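Local coordinates for maquette-3 (Escherichia coli, PDB 6Z0C), which is a computationally designed, single-chain four-helix bundle, made to carry a network of buried charged residues inside its hydrophobic core, at residues A[33-38]-A[160-165]; A[23-28]-A[74-79]. One frame throughout, in Å; residues are numbered along the deposited sequence.

Contact 1 of 2, residues A[33-38]-A[160-165]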
loop_
_atom_site.group_PDB
_atom_site.type_symbol
_atom_site.label_atom_id
_atom_site.label_comp_id
_atom_site.label_asym_id
_atom_site.label_seq_id
_atom_site.Cartn_x
_atom_site.Cartn_y
_atom_site.Cartn_z
ATOM N N LYS A 33 10.534 6.809 7.010
ATOM C CA LYS A 33 11.217 7.572 8.090
ATOM C C LYS A 33 11.678 6.600 9.182
ATOM O O LYS A 33 12.889 6.586 9.473
ATOM C CB LYS A 33 10.308 8.672 8.647
ATOM C CG LYS A 33 10.969 9.592 9.668
ATOM C CD LYS A 33 10.049 10.660 10.228
ATOM C CE LYS A 33 9.426 11.539 9.162
ATOM N NZ LYS A 33 8.704 12.690 9.756
ATOM N N ILE A 34 10.773 5.802 9.761
ATOM C CA ILE A 34 11.144 4.880 10.878
ATOM C C ILE A 34 12.138 3.831 10.366
ATOM O O ILE A 34 13.066 3.502 11.121
ATOM C CB ILE A 34 9.937 4.220 11.582
ATOM C CG1 ILE A 34 10.426 3.347 12.745
ATOM C CG2 ILE A 34 9.069 3.431 10.614
ATOM C CD1 ILE A 34 9.358 2.945 13.735
ATOM N N LYS A 35 11.965 3.316 9.144
ATOM C CA LYS A 35 12.811 2.204 8.630
ATOM C C LYS A 35 14.240 2.718 8.413
ATOM O O LYS A 35 15.182 1.973 8.746
ATOM C CB LYS A 35 12.176 1.540 7.404
ATOM C CG LYS A 35 11.038 0.583 7.754
ATOM C CD LYS A 35 10.560 -0.303 6.621
ATOM C CE LYS A 35 11.621 -1.241 6.080
ATOM N NZ LYS A 35 12.034 -2.254 7.079
ATOM N N LEU A 36 14.411 3.955 7.939
ATOM C CA LEU A 36 15.760 4.556 7.769
ATOM C C LEU A 36 16.385 4.800 9.151
ATOM O O LEU A 36 17.596 4.555 9.296
ATOM C CB LEU A 36 15.665 5.842 6.941
ATOM C CG LEU A 36 17.003 6.423 6.479
ATOM C CD1 LEU A 36 17.884 5.358 5.837
ATOM C CD2 LEU A 36 16.787 7.574 5.511
ATOM N N GLN A 37 15.591 5.237 10.135
ATOM C CA GLN A 37 16.048 5.412 11.541
ATOM C C GLN A 37 16.544 4.055 12.058
ATOM O O GLN A 37 17.616 4.014 12.677
ATOM C CB GLN A 37 14.931 5.993 12.412
ATOM C CG GLN A 37 14.629 7.454 12.106
ATOM C CD GLN A 37 13.457 8.014 12.879
ATOM O OE1 GLN A 37 12.584 7.285 13.351
ATOM N NE2 GLN A 37 13.423 9.332 13.001
ATOM N N ILE A 38 15.814 2.977 11.762
ATOM C CA ILE A 38 16.148 1.601 12.236
ATOM C C ILE A 38 17.417 1.102 11.533
ATOM O O ILE A 38 18.216 0.450 12.212
ATOM C CB ILE A 38 14.939 0.658 12.087
ATOM C CG1 ILE A 38 13.944 0.915 13.221
ATOM C CG2 ILE A 38 15.374 -0.799 12.024
ATOM C CD1 ILE A 38 12.589 0.286 13.022
ATOM N N LYS A 160 11.918 -2.793 20.007
ATOM C CA LYS A 160 10.791 -1.842 20.217
ATOM C C LYS A 160 10.459 -1.154 18.889
ATOM O O LYS A 160 9.260 -1.076 18.545
ATOM C CB LYS A 160 11.135 -0.791 21.274
ATOM C CG LYS A 160 11.059 -1.257 22.720
ATOM C CD LYS A 160 11.252 -0.116 23.700
ATOM C CE LYS A 160 11.323 -0.565 25.144
ATOM N NZ LYS A 160 11.462 0.587 26.066
ATOM N N GLY A 161 11.485 -0.675 18.179
ATOM C CA GLY A 161 11.347 -0.040 16.856
ATOM C C GLY A 161 10.682 -0.978 15.862
ATOM O O GLY A 161 9.727 -0.544 15.184
ATOM N N LYS A 162 11.159 -2.224 15.788
ATOM C CA LYS A 162 10.672 -3.240 14.818
ATOM C C LYS A 162 9.204 -3.564 15.111
ATOM O O LYS A 162 8.442 -3.721 14.145
ATOM C CB LYS A 162 11.546 -4.496 14.844
ATOM C CG LYS A 162 12.878 -4.366 14.120
ATOM C CD LYS A 162 12.724 -3.953 12.679
ATOM C CE LYS A 162 13.908 -4.324 11.814
ATOM N NZ LYS A 162 13.693 -3.895 10.414
ATOM N N LEU A 163 8.820 -3.638 16.388
ATOM C CA LEU A 163 7.414 -3.896 16.800
ATOM C C LEU A 163 6.505 -2.751 16.323
ATOM O O LEU A 163 5.370 -3.047 15.884
ATOM C CB LEU A 163 7.359 -4.093 18.317
ATOM C CG LEU A 163 7.976 -5.398 18.821
ATOM C CD1 LEU A 163 8.095 -5.396 20.335
ATOM C CD2 LEU A 163 7.170 -6.603 18.356
ATOM N N GLN A 164 6.980 -1.501 16.369
ATOM C CA GLN A 164 6.221 -0.315 15.878
ATOM C C GLN A 164 6.112 -0.379 14.349
ATOM O O GLN A 164 5.022 -0.069 13.830
ATOM C CB GLN A 164 6.871 0.996 16.333
ATOM C CG GLN A 164 6.297 2.235 15.655
ATOM C CD GLN A 164 4.815 2.413 15.889
ATOM O OE1 GLN A 164 4.272 2.003 16.911
ATOM N NE2 GLN A 164 4.147 3.043 14.937
ATOM N N VAL A 165 7.196 -0.749 13.659
ATOM C CA VAL A 165 7.225 -0.910 12.173
ATOM C C VAL A 165 6.127 -1.897 11.763
ATOM O O VAL A 165 5.394 -1.605 10.801
ATOM C CB VAL A 165 8.603 -1.372 11.661
ATOM C CG1 VAL A 165 8.519 -2.003 10.278
ATOM C CG2 VAL A 165 9.603 -0.230 11.653
#
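The ammonium nitrogens of K35 and K162, K35 NZ and K162 NZ, sit 4.1 Å apart, two like charges, both gripped by E65 and E136. K35 NZ makes salt bridges to E136 OE1 and E65 OE2 and also bonds Q68 OE1; K162 NZ reaches E65 OE2 and E136 OE2, so the carboxylates probably offset the repulsion. The K35 chain folds at chi3 (62°) and again at chi4, bringing NZ, which chi4 places, nearer the other helix. K162 leaves its own helix facing away from segment 33-38, but a bend at chi2 (-56°) swings CD back, and K162 CE then rests 3.8 Å from I38 CG2. Carbon packing takes over next to the lysines: I38 CD1 presses on V165 CG2 at 3.3 Å, tighter than usual, and on G161 C at 3.6 Å. I34 extends CD1 to 3.7 Å from Q164 CG, with its CG1 and CG2 both against V165 CG2. An alanine at I34 would probably open a gap beside V165 CG2 and leave Q164 CG without the methyl it packs on. With the segment axes 10.3 Å apart at 157°, this is antiparallel helix packing of a four-helix bundle, with a charged network built into the core.

Contact 2 of 2, residues A[23-28]-A[74-79]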
loop_
_atom_site.group_PDB
_atom_site.type_symbol
_atom_site.label_atom_id
_atom_site.label_comp_id
_atom_site.label_asym_id
_atom_site.label_seq_id
_atom_site.Cartn_x
_atom_site.Cartn_y
_atom_site.Cartn_z
ATOM N N GLU A 23 -3.732 8.972 2.143
ATOM C CA GLU A 23 -3.472 8.334 3.462
ATOM C C GLU A 23 -2.396 7.252 3.299
ATOM O O GLU A 23 -1.490 7.184 4.145
ATOM C CB GLU A 23 -4.767 7.756 4.040
ATOM C CG GLU A 23 -4.606 7.185 5.435
ATOM C CD GLU A 23 -5.900 6.747 6.099
ATOM O OE1 GLU A 23 -6.944 6.705 5.404
ATOM O OE2 GLU A 23 -5.863 6.444 7.308
ATOM N N ILE A 24 -2.493 6.437 2.247
ATOM C CA ILE A 24 -1.488 5.386 1.911
ATOM C C ILE A 24 -0.118 6.046 1.675
ATOM O O ILE A 24 0.873 5.562 2.245
ATOM C CB ILE A 24 -1.962 4.545 0.709
ATOM C CG1 ILE A 24 -3.051 3.557 1.139
ATOM C CG2 ILE A 24 -0.788 3.855 0.034
ATOM C CD1 ILE A 24 -3.754 2.864 -0.002
ATOM N N GLN A 25 -0.053 7.099 0.863
ATOM C CA GLN A 25 1.229 7.792 0.547
ATOM C C GLN A 25 1.842 8.364 1.833
ATOM O O GLN A 25 3.077 8.260 1.996
ATOM C CB GLN A 25 1.020 8.869 -0.519
ATOM C CG GLN A 25 0.573 8.293 -1.855
ATOM C CD GLN A 25 1.236 8.967 -3.029
ATOM O OE1 GLN A 25 0.995 10.139 -3.310
ATOM N NE2 GLN A 25 2.078 8.222 -3.729
ATOM N N GLN A 26 1.021 8.933 2.720
ATOM C CA GLN A 26 1.492 9.504 4.011
ATOM C C GLN A 26 2.029 8.377 4.900
ATOM O O GLN A 26 3.087 8.582 5.523
ATOM C CB GLN A 26 0.383 10.283 4.722
ATOM C CG GLN A 26 0.831 10.919 6.035
ATOM C CD GLN A 26 1.984 11.881 5.863
ATOM O OE1 GLN A 26 2.123 12.543 4.835
ATOM N NE2 GLN A 26 2.829 11.966 6.878
ATOM N N LEU A 27 1.336 7.236 4.968
ATOM C CA LEU A 27 1.768 6.094 5.820
ATOM C C LEU A 27 3.085 5.528 5.273
ATOM O O LEU A 27 3.968 5.223 6.081
ATOM C CB LEU A 27 0.664 5.033 5.894
ATOM C CG LEU A 27 1.001 3.778 6.702
ATOM C CD1 LEU A 27 1.598 4.124 8.060
ATOM C CD2 LEU A 27 -0.235 2.904 6.882
ATOM N N ILE A 28 3.239 5.430 3.949
ATOM C CA ILE A 28 4.517 4.979 3.323
ATOM C C ILE A 28 5.644 5.935 3.737
ATOM O O ILE A 28 6.732 5.439 4.084
ATOM C CB ILE A 28 4.401 4.858 1.795
ATOM C CG1 ILE A 28 3.495 3.692 1.392
ATOM C CG2 ILE A 28 5.784 4.723 1.179
ATOM C CD1 ILE A 28 3.058 3.725 -0.050
ATOM N N THR A 74 9.137 1.978 -4.381
ATOM C CA THR A 74 8.324 1.335 -5.454
ATOM C C THR A 74 6.831 1.489 -5.139
ATOM O O THR A 74 6.058 1.782 -6.072
ATOM C CB THR A 74 8.686 -0.145 -5.639
ATOM O OG1 THR A 74 10.008 -0.200 -6.177
ATOM C CG2 THR A 74 7.733 -0.886 -6.551
ATOM N N LEU A 75 6.435 1.278 -3.881
ATOM C CA LEU A 75 5.017 1.382 -3.444
ATOM C C LEU A 75 4.523 2.825 -3.615
ATOM O O LEU A 75 3.360 2.999 -4.011
ATOM C CB LEU A 75 4.884 0.899 -1.995
ATOM C CG LEU A 75 5.136 -0.593 -1.768
ATOM C CD1 LEU A 75 4.842 -0.972 -0.329
ATOM C CD2 LEU A 75 4.312 -1.451 -2.718
ATOM N N GLN A 76 5.369 3.821 -3.337
ATOM C CA GLN A 76 5.045 5.262 -3.541
ATOM C C GLN A 76 4.679 5.501 -5.008
ATOM O O GLN A 76 3.669 6.183 -5.265
ATOM C CB GLN A 76 6.223 6.152 -3.142
ATOM C CG GLN A 76 6.182 6.586 -1.687
ATOM C CD GLN A 76 5.320 7.805 -1.465
ATOM O OE1 GLN A 76 5.177 8.658 -2.339
ATOM N NE2 GLN A 76 4.739 7.904 -0.280
ATOM N N GLN A 77 5.478 4.957 -5.928
ATOM C CA GLN A 77 5.287 5.104 -7.395
ATOM C C GLN A 77 4.014 4.356 -7.814
ATOM O O GLN A 77 3.268 4.893 -8.649
ATOM C CB GLN A 77 6.539 4.623 -8.130
ATOM C CG GLN A 77 7.728 5.559 -7.944
ATOM C CD GLN A 77 9.038 4.985 -8.429
ATOM O OE1 GLN A 77 9.093 3.905 -9.014
ATOM N NE2 GLN A 77 10.115 5.715 -8.185
ATOM N N THR A 78 3.761 3.178 -7.234
ATOM C CA THR A 78 2.537 2.367 -7.480
ATOM C C THR A 78 1.297 3.161 -7.044
ATOM O O THR A 78 0.327 3.203 -7.822
ATOM C CB THR A 78 2.634 0.997 -6.797
ATOM O OG1 THR A 78 3.818 0.367 -7.287
ATOM C CG2 THR A 78 1.435 0.113 -7.060
ATOM N N ALA A 79 1.323 3.773 -5.856
ATOM C CA ALA A 79 0.206 4.576 -5.303
ATOM C C ALA A 79 -0.057 5.786 -6.211
ATOM O O ALA A 79 -1.237 6.109 -6.434
ATOM C CB ALA A 79 0.506 4.996 -3.885
#
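Q25 reaches across to Q76 and A79, starting with Q25 CB, 3.8 Å from Q76 NE2. Q25 CG, anti to the carbonyl carbon, meets the methyl of A79, CB, at 3.9 Å, and CD stays beside that same methyl while also nearing Q76 OE1. A chi2 of -140°, away from the staggered positions, sets CD there. At the tip, Q25 NE2 is 3.0 Å from Q76 O and close to Q76 OE1 too, though the angle to OE1 is too poor for a hydrogen bond. Q76 answers from the other helix: Q76 NE2 comes to 2.8 Å from Q25 O, so each amide nitrogen lies close to the other residue's backbone O, and the two amide planes differ by just 18°. The two segments run antiparallel, 168° apart, as neighbouring helices of a four-helix bundle, and the glutamines lie toward the outer side of their interface. Further in, I28, L75 and A79 make the packing apolar. I28 CG2 lies alongside the aliphatic part of Q76, 3.4 Å from Q76 CG. I28 CD1 meets L75 CB at 3.9 Å, the two side chains crossing at about a right angle, and F125 of helix 105-144 touches both residues.

How the contacts relate
Both contacts use helix 4-48, which pairs antiparallel with helix 152-194 in contact 1 and with helix 52-99 in contact 2. Their centres are about 17 Å apart, and they do not touch, the nearest atoms being about 5 Å from each other. Contact 2 is buried near the middle of the bundle, its centre about 6 Å from that of the chain; the centre of contact 1 lies about 17 Å from the chain centre, and that contact is partly buried. The chemistry is distributed differently: in contact 1 the lysine ends turn inward to glutamates of the other two helices, whereas contact 2 has neutral amides beside an apolar core completed by aromatic and aliphatic residues of helices 105-144 and 152-194.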